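Local coordinates for Lmo0135 protein (Listeria monocytogenes EGD-e, PDB 5ISU), which is the substrate-binding protein of an ABC transporter and probably captures peptides for uptake into the cell, at residues E255-Q267 against R388-I401. Numbering follows the deposited sequence.
Sequences ENRLSYATFNENQ and RKNADYSIALNGYI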
loop_
_atom_site.group_PDB
_atom_site.type_symbol
_atom_site.label_atom_id
_atom_site.label_comp_id
_atom_site.label_asym_id
_atom_site.label_seq_id
_atom_site.Cartn_x
_atom_site.Cartn_y
_atom_site.Cartn_z
ATOM N N GLU A 255 1.438 -8.431 -3.141
ATOM C CA GLU A 255 0.940 -7.384 -2.241
ATOM C C GLU A 255 1.425 -6.013 -2.696
ATOM O O GLU A 255 1.138 -5.010 -2.043
ATOM C CB GLU A 255 1.321 -7.643 -0.777
ATOM C CG GLU A 255 0.562 -6.732 0.204
ATOM C CD GLU A 255 0.351 -7.340 1.588
ATOM O OE1 GLU A 255 -0.754 -7.142 2.156
ATOM O OE2 GLU A 255 1.250 -8.059 2.087
ATOM N N ASN A 256 2.123 -5.976 -3.833
ATOM C CA ASN A 256 2.702 -4.739 -4.369
ATOM C C ASN A 256 3.613 -4.072 -3.347
ATOM O O ASN A 256 3.716 -2.853 -3.295
ATOM C CB ASN A 256 1.622 -3.776 -4.864
ATOM C CG ASN A 256 0.845 -4.319 -6.045
ATOM O OD1 ASN A 256 1.309 -5.177 -6.779
ATOM N ND2 ASN A 256 -0.329 -3.793 -6.244
ATOM N N ARG A 257 4.260 -4.886 -2.522
ATOM C CA ARG A 257 5.166 -4.368 -1.532
ATOM C C ARG A 257 6.613 -4.572 -1.970
ATOM O O ARG A 257 6.980 -5.660 -2.425
ATOM C CB ARG A 257 4.947 -5.051 -0.191
ATOM C CG ARG A 257 5.907 -4.579 0.892
ATOM C CD ARG A 257 5.590 -5.191 2.240
ATOM N NE ARG A 257 6.498 -4.716 3.301
ATOM C CZ ARG A 257 7.711 -5.215 3.563
ATOM N NH1 ARG A 257 8.433 -4.705 4.564
ATOM N NH2 ARG A 257 8.227 -6.209 2.836
ATOM N N LEU A 258 7.407 -3.510 -1.876
ATOM C CA LEU A 258 8.831 -3.605 -2.098
ATOM C C LEU A 258 9.513 -3.693 -0.724
ATOM O O LEU A 258 9.251 -2.885 0.151
ATOM C CB LEU A 258 9.391 -2.382 -2.839
ATOM C CG LEU A 258 10.927 -2.330 -2.826
ATOM C CD1 LEU A 258 11.557 -3.465 -3.631
ATOM C CD2 LEU A 258 11.475 -0.989 -3.291
ATOM N N SER A 259 10.361 -4.694 -0.548
ATOM C CA SER A 259 11.196 -4.856 0.649
ATOM C C SER A 259 12.545 -4.338 0.186
ATOM O O SER A 259 13.024 -4.763 -0.877
ATOM C CB SER A 259 11.314 -6.324 1.028
ATOM O OG SER A 259 12.264 -6.524 2.069
ATOM N N TYR A 260 13.133 -3.400 0.934
ATOM C CA TYR A 260 14.406 -2.823 0.546
ATOM C C TYR A 260 15.252 -2.352 1.710
ATOM O O TYR A 260 14.779 -2.240 2.827
ATOM C CB TYR A 260 14.161 -1.644 -0.387
ATOM C CG TYR A 260 13.516 -0.437 0.246
ATOM C CD1 TYR A 260 12.166 -0.434 0.573
ATOM C CD2 TYR A 260 14.247 0.699 0.516
ATOM C CE1 TYR A 260 11.562 0.662 1.155
ATOM C CE2 TYR A 260 13.653 1.829 1.081
ATOM C CZ TYR A 260 12.310 1.803 1.401
ATOM O OH TYR A 260 11.713 2.903 1.971
ATOM N N ALA A 261 16.520 -2.081 1.418
ATOM C CA ALA A 261 17.456 -1.523 2.380
ATOM C C ALA A 261 17.819 -0.117 1.920
ATOM O O ALA A 261 18.009 0.105 0.747
ATOM C CB ALA A 261 18.692 -2.378 2.450
ATOM N N THR A 262 17.910 0.822 2.849
ATOM C CA THR A 262 18.281 2.204 2.545
ATOM C C THR A 262 19.697 2.448 3.013
ATOM O O THR A 262 20.093 1.906 4.025
ATOM C CB THR A 262 17.445 3.196 3.367
ATOM O OG1 THR A 262 17.803 3.072 4.751
ATOM C CG2 THR A 262 15.962 2.949 3.222
ATOM N N PHE A 263 20.449 3.289 2.311
ATOM C CA PHE A 263 21.819 3.654 2.742
ATOM C C PHE A 263 21.743 5.093 3.227
ATOM O O PHE A 263 21.413 5.982 2.443
ATOM C CB PHE A 263 22.835 3.512 1.612
ATOM C CG PHE A 263 22.970 2.099 1.084
ATOM C CD1 PHE A 263 23.504 1.100 1.876
ATOM C CD2 PHE A 263 22.625 1.793 -0.224
ATOM C CE1 PHE A 263 23.637 -0.193 1.396
ATOM C CE2 PHE A 263 22.769 0.505 -0.715
ATOM C CZ PHE A 263 23.275 -0.487 0.099
ATOM N N ASN A 264 22.011 5.313 4.519
ATOM C CA ASN A 264 21.895 6.658 5.121
ATOM C C ASN A 264 23.043 7.586 4.737
ATOM O O ASN A 264 24.115 7.546 5.349
ATOM C CB ASN A 264 21.822 6.558 6.648
ATOM C CG ASN A 264 21.385 7.866 7.312
ATOM O OD1 ASN A 264 21.282 8.908 6.667
ATOM N ND2 ASN A 264 21.099 7.803 8.606
ATOM N N GLU A 265 22.805 8.454 3.756
ATOM C CA GLU A 265 23.838 9.389 3.312
ATOM C C GLU A 265 24.205 10.490 4.327
ATOM O O GLU A 265 25.093 11.288 4.053
ATOM C CB GLU A 265 23.499 9.974 1.943
ATOM C CG GLU A 265 23.396 8.887 0.886
ATOM C CD GLU A 265 23.232 9.410 -0.531
ATOM O OE1 GLU A 265 23.686 10.535 -0.825
ATOM O OE2 GLU A 265 22.688 8.656 -1.373
ATOM N N ASN A 266 23.518 10.552 5.471
ATOM C CA ASN A 266 23.919 11.496 6.532
ATOM C C ASN A 266 25.231 11.004 7.189
ATOM O O ASN A 266 25.951 11.797 7.799
ATOM C CB ASN A 266 22.821 11.713 7.581
ATOM C CG ASN A 266 21.663 12.557 7.061
ATOM O OD1 ASN A 266 21.770 13.224 6.020
ATOM N ND2 ASN A 266 20.555 12.560 7.805
ATOM N N GLN A 267 25.524 9.700 7.073
ATOM C CA GLN A 267 26.799 9.165 7.554
ATOM C C GLN A 267 27.785 9.459 6.429
ATOM O O GLN A 267 27.558 9.048 5.303
ATOM C CB GLN A 267 26.748 7.655 7.847
ATOM C CG GLN A 267 25.906 7.284 9.063
ATOM C CD GLN A 267 26.240 5.903 9.618
ATOM O OE1 GLN A 267 26.923 5.108 8.974
ATOM N NE2 GLN A 267 25.764 5.620 10.828
ATOM N N ARG A 388 14.812 13.214 9.585
ATOM C CA ARG A 388 15.728 13.478 8.458
ATOM C C ARG A 388 17.148 13.960 8.813
ATOM O O ARG A 388 18.015 13.989 7.940
ATOM C CB ARG A 388 15.080 14.444 7.434
ATOM C CG ARG A 388 13.848 13.902 6.707
ATOM C CD ARG A 388 14.170 12.842 5.650
ATOM N NE ARG A 388 14.948 11.727 6.190
ATOM C CZ ARG A 388 14.448 10.698 6.877
ATOM N NH1 ARG A 388 15.267 9.763 7.340
ATOM N NH2 ARG A 388 13.145 10.596 7.121
ATOM N N LYS A 389 17.394 14.315 10.069
ATOM C CA LYS A 389 18.733 14.752 10.480
ATOM C C LYS A 389 19.525 13.631 11.152
ATOM O O LYS A 389 20.710 13.804 11.448
ATOM C CB LYS A 389 18.615 15.918 11.452
ATOM C CG LYS A 389 17.892 17.131 10.873
ATOM C CD LYS A 389 17.392 18.058 11.965
ATOM C CE LYS A 389 16.257 17.420 12.761
ATOM N NZ LYS A 389 15.711 18.354 13.779
ATOM N N ASN A 390 18.877 12.484 11.370
ATOM C CA ASN A 390 19.497 11.355 12.078
ATOM C C ASN A 390 20.560 10.624 11.257
ATOM O O ASN A 390 20.350 10.310 10.083
ATOM C CB ASN A 390 18.408 10.379 12.543
ATOM C CG ASN A 390 18.938 9.301 13.485
ATOM O OD1 ASN A 390 19.771 8.468 13.100
ATOM N ND2 ASN A 390 18.418 9.278 14.712
ATOM N N ALA A 391 21.696 10.359 11.908
ATOM C CA ALA A 391 22.834 9.647 11.311
ATOM C C ALA A 391 23.293 8.470 12.191
ATOM O O ALA A 391 24.457 8.057 12.128
ATOM C CB ALA A 391 23.990 10.609 11.076
ATOM N N ASP A 392 22.386 7.938 13.009
ATOM C CA ASP A 392 22.708 6.784 13.858
ATOM C C ASP A 392 22.777 5.511 13.036
ATOM O O ASP A 392 23.660 4.683 13.239
ATOM C CB ASP A 392 21.655 6.587 14.948
ATOM C CG ASP A 392 21.573 7.750 15.907
ATOM O OD1 ASP A 392 22.474 8.628 15.912
ATOM O OD2 ASP A 392 20.597 7.772 16.679
ATOM N N TYR A 393 21.843 5.370 12.100
ATOM C CA TYR A 393 21.760 4.171 11.269
ATOM C C TYR A 393 22.553 4.309 9.979
ATOM O O TYR A 393 22.509 5.336 9.319
ATOM C CB TYR A 393 20.287 3.816 10.954
ATOM C CG TYR A 393 19.505 4.812 10.073
ATOM C CD1 TYR A 393 18.880 5.930 10.633
ATOM C CD2 TYR A 393 19.347 4.596 8.703
ATOM C CE1 TYR A 393 18.158 6.824 9.855
ATOM C CE2 TYR A 393 18.614 5.479 7.918
ATOM C CZ TYR A 393 18.029 6.599 8.504
ATOM O OH TYR A 393 17.303 7.497 7.749
ATOM N N SER A 394 23.297 3.267 9.637
ATOM C CA SER A 394 24.024 3.246 8.379
ATOM C C SER A 394 23.038 2.698 7.356
ATOM O O SER A 394 22.926 3.193 6.236
ATOM C CB SER A 394 25.247 2.332 8.465
ATOM O OG SER A 394 25.977 2.571 9.655
ATOM N N ILE A 395 22.310 1.671 7.772
ATOM C CA ILE A 395 21.335 1.002 6.920
ATOM C C ILE A 395 20.058 0.763 7.708
ATOM O O ILE A 395 20.108 0.473 8.913
ATOM C CB ILE A 395 21.877 -0.367 6.445
ATOM C CG1 ILE A 395 23.192 -0.182 5.677
ATOM C CG2 ILE A 395 20.842 -1.099 5.587
ATOM C CD1 ILE A 395 23.882 -1.479 5.318
ATOM N N ALA A 396 18.924 0.909 7.027
ATOM C CA ALA A 396 17.618 0.647 7.604
ATOM C C ALA A 396 16.794 -0.221 6.635
ATOM O O ALA A 396 16.738 0.043 5.433
ATOM C CB ALA A 396 16.901 1.943 7.899
ATOM N N LEU A 397 16.193 -1.274 7.163
ATOM C CA LEU A 397 15.349 -2.149 6.367
ATOM C C LEU A 397 13.956 -1.572 6.389
ATOM O O LEU A 397 13.454 -1.200 7.447
ATOM C CB LEU A 397 15.343 -3.565 6.928
ATOM C CG LEU A 397 16.734 -4.175 7.001
ATOM C CD1 LEU A 397 16.675 -5.554 7.625
ATOM C CD2 LEU A 397 17.373 -4.223 5.614
ATOM N N ASN A 398 13.323 -1.497 5.224
ATOM C CA ASN A 398 11.988 -0.932 5.162
ATOM C C ASN A 398 11.191 -1.554 4.028
ATOM O O ASN A 398 11.669 -2.456 3.312
ATOM C CB ASN A 398 12.114 0.582 4.963
ATOM C CG ASN A 398 11.062 1.371 5.724
ATOM O OD1 ASN A 398 9.955 0.887 6.023
ATOM N ND2 ASN A 398 11.418 2.594 6.068
ATOM N N GLY A 399 9.971 -1.065 3.868
ATOM C CA GLY A 399 9.105 -1.535 2.801
ATOM C C GLY A 399 8.002 -0.565 2.516
ATOM O O GLY A 399 7.717 0.286 3.331
ATOM N N TYR A 400 7.425 -0.653 1.327
ATOM C CA TYR A 400 6.291 0.187 0.975
ATOM C C TYR A 400 5.374 -0.399 -0.077
ATOM O O TYR A 400 5.774 -1.231 -0.887
ATOM C CB TYR A 400 6.717 1.595 0.544
ATOM C CG TYR A 400 7.775 1.732 -0.575
ATOM C CD1 TYR A 400 7.586 1.208 -1.862
ATOM C CD2 TYR A 400 8.915 2.482 -0.361
ATOM C CE1 TYR A 400 8.553 1.371 -2.860
ATOM C CE2 TYR A 400 9.869 2.657 -1.351
ATOM C CZ TYR A 400 9.682 2.115 -2.594
ATOM O OH TYR A 400 10.659 2.337 -3.534
ATOM N N ILE A 401 4.131 0.069 -0.035
ATOM C CA ILE A 401 3.078 -0.268 -0.981
ATOM C C ILE A 401 2.600 1.119 -1.437
ATOM O O ILE A 401 1.817 1.770 -0.731
ATOM C CB ILE A 401 1.953 -1.044 -0.282
ATOM C CG1 ILE A 401 2.509 -2.315 0.391
ATOM C CG2 ILE A 401 0.846 -1.380 -1.269
ATOM C CD1 ILE A 401 1.530 -2.994 1.332
HETATM O O HOH W 1 9.330 2.729 3.301
HETATM O O HOH W 2 26.969 3.678 12.433
#
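The antiparallel pairing of strands 255-263 and 395-400, in a mixed sheet of this family 5 solute-binding fold, centres on Tyr-260 and Asn-398, a hydrogen-bonded pair in which N and O of each residue answer the other's at 2.9 Å. On the same face the Tyr-260 and Tyr-400 rings meet obliquely, planes 48° apart, CE1 of the first 3.6 Å from CD2 of the second; the Tyr-400 hydroxyl bonds to Phe-305 O. The backbone pairing runs out with Asn-264 N to Ser-394 O (2.9 Å), and side-chain amides of the type I turn 264-267 take over. Asn-264 turns its CG anti to the backbone N (chi1 -167°), which carries ND2 over the centre of the Tyr-393 ring, 3.2 Å above its plane. That nitrogen donates to Tyr-393 O and, with an N-H...O angle of 174°, to Asn-390 O (3.0 Å), while OD1 closes an Asx turn onto Asn-266 N and also accepts from Asn-423. Asn-266 ND2 reaches Asn-390 O from the opposite carbonyl face and also binds Arg-388 O. Gln-267 adds NE2 to Ala-391 O and receives Ser-394 OG on OE1 (2.8 Å). With both N-H groups of Asn-264 and Asn-266 spent on loop carbonyls, these amides' rotation is fixed and the 388-394 backbone is held against the type I turn.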